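Local atomic coordinates of intermedilysin (Streptococcus intermedius, PDB entry 5IMW), a protein that probably binds cholesterol-containing host membranes, changes shape and assembles into oligomeric pores that lyse the cell, as other cholesterol-dependent cytolysins do. Residues L365-D370 with T412-K417; W381-H386 with R395-S400. All coordinates share one frame; numbering follows the deposited sequence.

Contact 1 (L365-D370 with T412-K417)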
loop_
_atom_site.group_PDB
_atom_site.type_symbol
_atom_site.label_atom_id
_atom_site.label_comp_id
_atom_site.label_asym_id
_atom_site.label_seq_id
_atom_site.Cartn_x
_atom_site.Cartn_y
_atom_site.Cartn_z
ATOM N N LEU A 365 -37.808 -6.723 -7.872
ATOM C CA LEU A 365 -37.887 -8.139 -8.207
ATOM C C LEU A 365 -39.217 -8.397 -8.893
ATOM O O LEU A 365 -40.277 -8.142 -8.313
ATOM C CB LEU A 365 -37.743 -9.012 -6.958
ATOM C CG LEU A 365 -38.245 -10.454 -7.075
ATOM C CD1 LEU A 365 -37.601 -11.171 -8.251
ATOM C CD2 LEU A 365 -37.979 -11.216 -5.784
ATOM N N THR A 366 -39.155 -8.897 -10.122
ATOM C CA THR A 366 -40.332 -9.206 -10.917
ATOM C C THR A 366 -40.541 -10.715 -10.933
ATOM O O THR A 366 -39.612 -11.470 -11.241
ATOM C CB THR A 366 -40.171 -8.665 -12.342
ATOM O OG1 THR A 366 -40.432 -7.255 -12.355
ATOM C CG2 THR A 366 -41.112 -9.362 -13.316
ATOM N N LEU A 367 -41.752 -11.147 -10.597
ATOM C CA LEU A 367 -42.127 -12.553 -10.643
ATOM C C LEU A 367 -43.055 -12.776 -11.828
ATOM O O LEU A 367 -44.033 -12.042 -12.000
ATOM C CB LEU A 367 -42.819 -12.990 -9.350
ATOM C CG LEU A 367 -42.376 -12.312 -8.052
ATOM C CD1 LEU A 367 -43.129 -12.898 -6.863
ATOM C CD2 LEU A 367 -40.876 -12.457 -7.841
ATOM N N ASN A 368 -42.744 -13.781 -12.644
ATOM C CA ASN A 368 -43.543 -14.112 -13.816
ATOM C C ASN A 368 -43.874 -15.595 -13.800
ATOM O O ASN A 368 -43.054 -16.420 -13.385
ATOM C CB ASN A 368 -42.805 -13.759 -15.116
ATOM C CG ASN A 368 -42.511 -12.275 -15.242
ATOM O OD1 ASN A 368 -42.818 -11.490 -14.345
ATOM N ND2 ASN A 368 -41.908 -11.885 -16.357
ATOM N N HIS A 369 -45.082 -15.932 -14.250
ATOM C CA HIS A 369 -45.515 -17.322 -14.346
ATOM C C HIS A 369 -46.286 -17.495 -15.644
ATOM O O HIS A 369 -47.355 -16.902 -15.813
ATOM C CB HIS A 369 -46.385 -17.720 -13.149
ATOM C CG HIS A 369 -46.866 -19.137 -13.195
ATOM N ND1 HIS A 369 -46.419 -20.049 -14.128
ATOM C CD2 HIS A 369 -47.758 -19.800 -12.421
ATOM C CE1 HIS A 369 -47.015 -21.211 -13.926
ATOM N NE2 HIS A 369 -47.832 -21.087 -12.894
ATOM N N ASP A 370 -45.744 -18.303 -16.557
ATOM C CA ASP A 370 -46.379 -18.579 -17.844
ATOM C C ASP A 370 -46.441 -20.091 -18.066
ATOM O O ASP A 370 -45.856 -20.644 -18.996
ATOM C CB ASP A 370 -45.642 -17.877 -18.981
ATOM C CG ASP A 370 -46.037 -16.419 -19.113
ATOM O OD1 ASP A 370 -47.240 -16.112 -18.968
ATOM O OD2 ASP A 370 -45.146 -15.579 -19.357
ATOM N N THR A 412 -46.067 -9.679 -11.424
ATOM C CA THR A 412 -46.127 -8.656 -10.392
ATOM C C THR A 412 -44.712 -8.229 -10.027
ATOM O O THR A 412 -43.778 -9.035 -10.050
ATOM C CB THR A 412 -46.865 -9.157 -9.145
ATOM O OG1 THR A 412 -46.763 -8.183 -8.100
ATOM C CG2 THR A 412 -46.283 -10.477 -8.674
ATOM N N THR A 413 -44.567 -6.951 -9.686
ATOM C CA THR A 413 -43.268 -6.342 -9.428
ATOM C C THR A 413 -43.189 -5.891 -7.976
ATOM O O THR A 413 -44.066 -5.164 -7.495
ATOM C CB THR A 413 -43.023 -5.162 -10.381
ATOM O OG1 THR A 413 -42.076 -5.550 -11.384
ATOM C CG2 THR A 413 -42.498 -3.921 -9.650
ATOM N N LEU A 414 -42.134 -6.315 -7.291
ATOM C CA LEU A 414 -41.844 -5.894 -5.929
ATOM C C LEU A 414 -40.687 -4.909 -5.969
ATOM O O LEU A 414 -39.639 -5.207 -6.549
ATOM C CB LEU A 414 -41.486 -7.091 -5.049
ATOM C CG LEU A 414 -42.457 -8.267 -5.115
ATOM C CD1 LEU A 414 -41.717 -9.580 -5.315
ATOM C CD2 LEU A 414 -43.294 -8.316 -3.861
ATOM N N ARG A 415 -40.875 -3.742 -5.361
ATOM C CA ARG A 415 -39.886 -2.668 -5.411
ATOM C C ARG A 415 -39.333 -2.455 -4.004
ATOM O O ARG A 415 -39.977 -1.826 -3.159
ATOM C CB ARG A 415 -40.501 -1.392 -5.983
ATOM C CG ARG A 415 -41.135 -1.585 -7.361
ATOM C CD ARG A 415 -40.884 -0.401 -8.290
ATOM N NE ARG A 415 -42.105 0.057 -8.946
ATOM C CZ ARG A 415 -42.173 1.121 -9.740
ATOM N NH1 ARG A 415 -41.086 1.843 -9.982
ATOM N NH2 ARG A 415 -43.328 1.464 -10.291
ATOM N N PHE A 416 -38.136 -2.982 -3.762
ATOM C CA PHE A 416 -37.465 -2.840 -2.479
ATOM C C PHE A 416 -36.579 -1.600 -2.474
ATOM O O PHE A 416 -36.023 -1.205 -3.501
ATOM C CB PHE A 416 -36.602 -4.068 -2.175
ATOM C CG PHE A 416 -37.335 -5.375 -2.277
ATOM C CD1 PHE A 416 -38.287 -5.732 -1.338
ATOM C CD2 PHE A 416 -37.048 -6.260 -3.303
ATOM C CE1 PHE A 416 -38.952 -6.940 -1.431
ATOM C CE2 PHE A 416 -37.708 -7.470 -3.400
ATOM C CZ PHE A 416 -38.661 -7.810 -2.463
ATOM N N LYS A 417 -36.449 -0.993 -1.299
ATOM C CA LYS A 417 -35.514 0.102 -1.105
ATOM C C LYS A 417 -34.172 -0.453 -0.622
ATOM O O LYS A 417 -33.988 -1.664 -0.477
ATOM C CB LYS A 417 -36.100 1.130 -0.136
ATOM C CG LYS A 417 -36.561 2.411 -0.816
ATOM C CD LYS A 417 -37.340 3.307 0.135
ATOM C CE LYS A 417 -37.711 4.630 -0.519
ATOM N NZ LYS A 417 -38.038 5.681 0.484
#
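L365 and L414 sit opposite each other as a hydrogen-bonded pair of antiparallel strands, and most of the side-chain packing gathers round them. The two leucines lie alongside one another and point the same way. L365 has its CG anti to the backbone N (chi1 161°), where it meets L414 CD1 at 4.0 Å. The same L414 CD1 serves L367 too: it is 3.9 Å from L367 CD2 and about as far from CD1 and CG, so one methyl of L414 touches both L365 and L367, two residues apart on the same face. Two residues on from L414, F416 turns a ring edge to L365, its CE2 3.9 Å from L365 CB.

Backbone bonds join L365 with L414 in both directions, L365 N to L414 O at 2.7 Å, and L367 with T412 likewise. On the reverse face, T366 and T413 form a non-hydrogen-bonded pair whose hydroxyls share a hydrogen bond, OG1 to OG1. The leucine face turns to the second sheet of the β-sandwich, where W399 packs on L367, T412 and L414; T366 makes backbone bonds to R453 and I455, continuing the sheet into strand 453-459.

The chemistry is thus split by face: aliphatic groups turn inward between the sheets, while the two threonine hydroxyls are linked on the outer side, where T413 is exposed.

Contact 2 (W381-H386 with R395-S400)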
loop_
_atom_site.group_PDB
_atom_site.type_symbol
_atom_site.label_atom_id
_atom_site.label_comp_id
_atom_site.label_asym_id
_atom_site.label_seq_id
_atom_site.Cartn_x
_atom_site.Cartn_y
_atom_site.Cartn_z
ATOM N N TRP A 381 -38.370 -11.139 3.708
ATOM C CA TRP A 381 -37.161 -10.324 3.772
ATOM C C TRP A 381 -37.182 -9.558 5.091
ATOM O O TRP A 381 -38.077 -9.738 5.922
ATOM C CB TRP A 381 -37.063 -9.383 2.571
ATOM C CG TRP A 381 -38.057 -8.265 2.592
ATOM C CD1 TRP A 381 -37.903 -7.042 3.180
ATOM C CD2 TRP A 381 -39.358 -8.259 1.993
ATOM N NE1 TRP A 381 -39.026 -6.277 2.986
ATOM C CE2 TRP A 381 -39.935 -7.001 2.261
ATOM C CE3 TRP A 381 -40.091 -9.195 1.256
ATOM C CZ2 TRP A 381 -41.210 -6.657 1.819
ATOM C CZ3 TRP A 381 -41.356 -8.851 0.820
ATOM C CH2 TRP A 381 -41.903 -7.593 1.103
ATOM N N GLU A 382 -36.178 -8.701 5.278
ATOM C CA GLU A 382 -36.053 -7.899 6.486
ATOM C C GLU A 382 -35.659 -6.481 6.105
ATOM O O GLU A 382 -34.937 -6.264 5.129
ATOM C CB GLU A 382 -35.013 -8.489 7.450
ATOM C CG GLU A 382 -34.754 -9.979 7.255
ATOM C CD GLU A 382 -33.901 -10.578 8.359
ATOM O OE1 GLU A 382 -33.517 -9.837 9.289
ATOM O OE2 GLU A 382 -33.613 -11.792 8.295
ATOM N N GLU A 383 -36.140 -5.514 6.887
ATOM C CA GLU A 383 -35.908 -4.100 6.623
ATOM C C GLU A 383 -35.288 -3.447 7.849
ATOM O O GLU A 383 -35.775 -3.633 8.969
ATOM C CB GLU A 383 -37.216 -3.394 6.246
ATOM C CG GLU A 383 -37.813 -3.864 4.924
ATOM C CD GLU A 383 -39.203 -3.305 4.667
ATOM O OE1 GLU A 383 -39.691 -2.506 5.494
ATOM O OE2 GLU A 383 -39.808 -3.667 3.635
ATOM N N LEU A 384 -34.215 -2.687 7.637
ATOM C CA LEU A 384 -33.551 -1.963 8.712
ATOM C C LEU A 384 -34.177 -0.582 8.864
ATOM O O LEU A 384 -34.563 0.050 7.876
ATOM C CB LEU A 384 -32.051 -1.824 8.435
ATOM C CG LEU A 384 -31.264 -3.091 8.097
ATOM C CD1 LEU A 384 -29.814 -2.726 7.849
ATOM C CD2 LEU A 384 -31.379 -4.130 9.203
ATOM N N GLY A 385 -34.269 -0.116 10.107
ATOM C CA GLY A 385 -34.860 1.174 10.392
ATOM C C GLY A 385 -34.300 1.737 11.680
ATOM O O GLY A 385 -33.519 1.088 12.378
ATOM N N HIS A 386 -34.709 2.963 11.991
ATOM C CA HIS A 386 -34.253 3.672 13.178
ATOM C C HIS A 386 -35.440 3.959 14.084
ATOM O O HIS A 386 -36.421 4.572 13.652
ATOM C CB HIS A 386 -33.557 4.983 12.804
ATOM C CG HIS A 386 -32.255 4.799 12.088
ATOM N ND1 HIS A 386 -31.219 5.702 12.190
ATOM C CD2 HIS A 386 -31.823 3.823 11.255
ATOM C CE1 HIS A 386 -30.203 5.287 11.454
ATOM N NE2 HIS A 386 -30.544 4.150 10.876
ATOM N N ARG A 395 -37.193 -5.127 11.044
ATOM C CA ARG A 395 -38.600 -5.470 10.868
ATOM C C ARG A 395 -38.687 -6.621 9.874
ATOM O O ARG A 395 -38.466 -6.430 8.674
ATOM C CB ARG A 395 -39.406 -4.267 10.380
ATOM C CG ARG A 395 -39.874 -3.327 11.487
ATOM C CD ARG A 395 -39.138 -1.989 11.482
ATOM N NE ARG A 395 -39.205 -1.316 10.184
ATOM C CZ ARG A 395 -39.047 -0.007 10.001
ATOM N NH1 ARG A 395 -38.825 0.800 11.031
ATOM N NH2 ARG A 395 -39.122 0.502 8.778
ATOM N N SER A 396 -38.999 -7.813 10.374
ATOM C CA SER A 396 -39.210 -8.953 9.495
ATOM C C SER A 396 -40.530 -8.785 8.754
ATOM O O SER A 396 -41.582 -8.596 9.373
ATOM C CB SER A 396 -39.210 -10.254 10.296
ATOM O OG SER A 396 -39.346 -11.374 9.437
ATOM N N ARG A 397 -40.474 -8.848 7.425
ATOM C CA ARG A 397 -41.635 -8.587 6.588
ATOM C C ARG A 397 -41.758 -9.650 5.508
ATOM O O ARG A 397 -40.775 -10.289 5.122
ATOM C CB ARG A 397 -41.553 -7.199 5.947
ATOM C CG ARG A 397 -41.478 -6.073 6.962
ATOM C CD ARG A 397 -42.123 -4.797 6.448
ATOM N NE ARG A 397 -42.327 -3.833 7.526
ATOM C CZ ARG A 397 -43.332 -3.881 8.396
ATOM N NH1 ARG A 397 -44.237 -4.850 8.325
ATOM N NH2 ARG A 397 -43.432 -2.960 9.343
ATOM N N SER A 398 -42.987 -9.827 5.027
ATOM C CA SER A 398 -43.298 -10.783 3.978
ATOM C C SER A 398 -44.207 -10.121 2.953
ATOM O O SER A 398 -44.842 -9.098 3.223
ATOM C CB SER A 398 -43.961 -12.045 4.548
ATOM O OG SER A 398 -44.907 -11.716 5.550
ATOM N N TRP A 399 -44.258 -10.717 1.764
ATOM C CA TRP A 399 -45.043 -10.161 0.671
ATOM C C TRP A 399 -46.506 -10.561 0.807
ATOM O O TRP A 399 -46.824 -11.696 1.175
ATOM C CB TRP A 399 -44.487 -10.631 -0.674
ATOM C CG TRP A 399 -45.278 -10.170 -1.856
ATOM C CD1 TRP A 399 -45.829 -8.936 -2.051
ATOM C CD2 TRP A 399 -45.620 -10.948 -3.009
ATOM N NE1 TRP A 399 -46.487 -8.897 -3.256
ATOM C CE2 TRP A 399 -46.375 -10.122 -3.863
ATOM C CE3 TRP A 399 -45.358 -12.264 -3.401
ATOM C CZ2 TRP A 399 -46.869 -10.569 -5.084
ATOM C CZ3 TRP A 399 -45.851 -12.706 -4.613
ATOM C CH2 TRP A 399 -46.598 -11.863 -5.438
ATOM N N SER A 400 -47.398 -9.612 0.507
ATOM C CA SER A 400 -48.832 -9.866 0.603
ATOM C C SER A 400 -49.272 -10.940 -0.381
ATOM O O SER A 400 -50.155 -11.750 -0.076
ATOM C CB SER A 400 -49.604 -8.574 0.349
ATOM O OG SER A 400 -49.303 -8.067 -0.938
#
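W381 holds its CG between the backbone N and the carbonyl carbon (chi1 71°), and R397 CB lies over the indole that follows; E383 has its CG beside its own N and is extended beyond it. R397 CB makes a CH-pi contact, 4.3 Å from the centroid of the five-membered ring of W381. R397 O also lies over a face of the ring, toward the rim, while accepting the backbone bond from W381 N. At the far end of the indole, W381 CZ3 is 3.9 Å from W399 CB, which meets the ring at its edge.

E383 divides its carboxylate between two partners. OE2 takes the indole N-H of W381 at 2.8 Å on its anti side, 29° out of the carboxylate plane but almost in the ring plane. OE1 makes a long salt bridge to R397 NE, 3.6 Å away, at the edge of the guanidinium; the two planes are turned 59° apart. R395 pairs with E383 through two backbone bonds, and its bent side chain lays the guanidinium face over G385. Next to it, H386 binds zinc with E392 in this protein, though no metal is bound to this chain here.

In this β-hairpin, then, E383 probably restrains the indole's rotation and balances some of the arginine charge at an exposed surface.

From the N terminus, segment 365-370 comes first, and its partner in contact 1, 412-417, arrives only after 41 intervening residues. Contact 2 is nested inside that loop: strand 375-386 runs out, turns through residues 387-391, and returns as strand 392-406, closing a hairpin before the chain reaches strand 410-414. The two contacts belong to the two facing sheets of the C-terminal β-sandwich, their centres about 16 Å apart. The tryptophans of contact 2 bridge them: W399 reaches across to the other sheet, and W381 meets F416 edge-to-face. The hairpin thus packs on both strands of contact 1, 410-414 and 365-369.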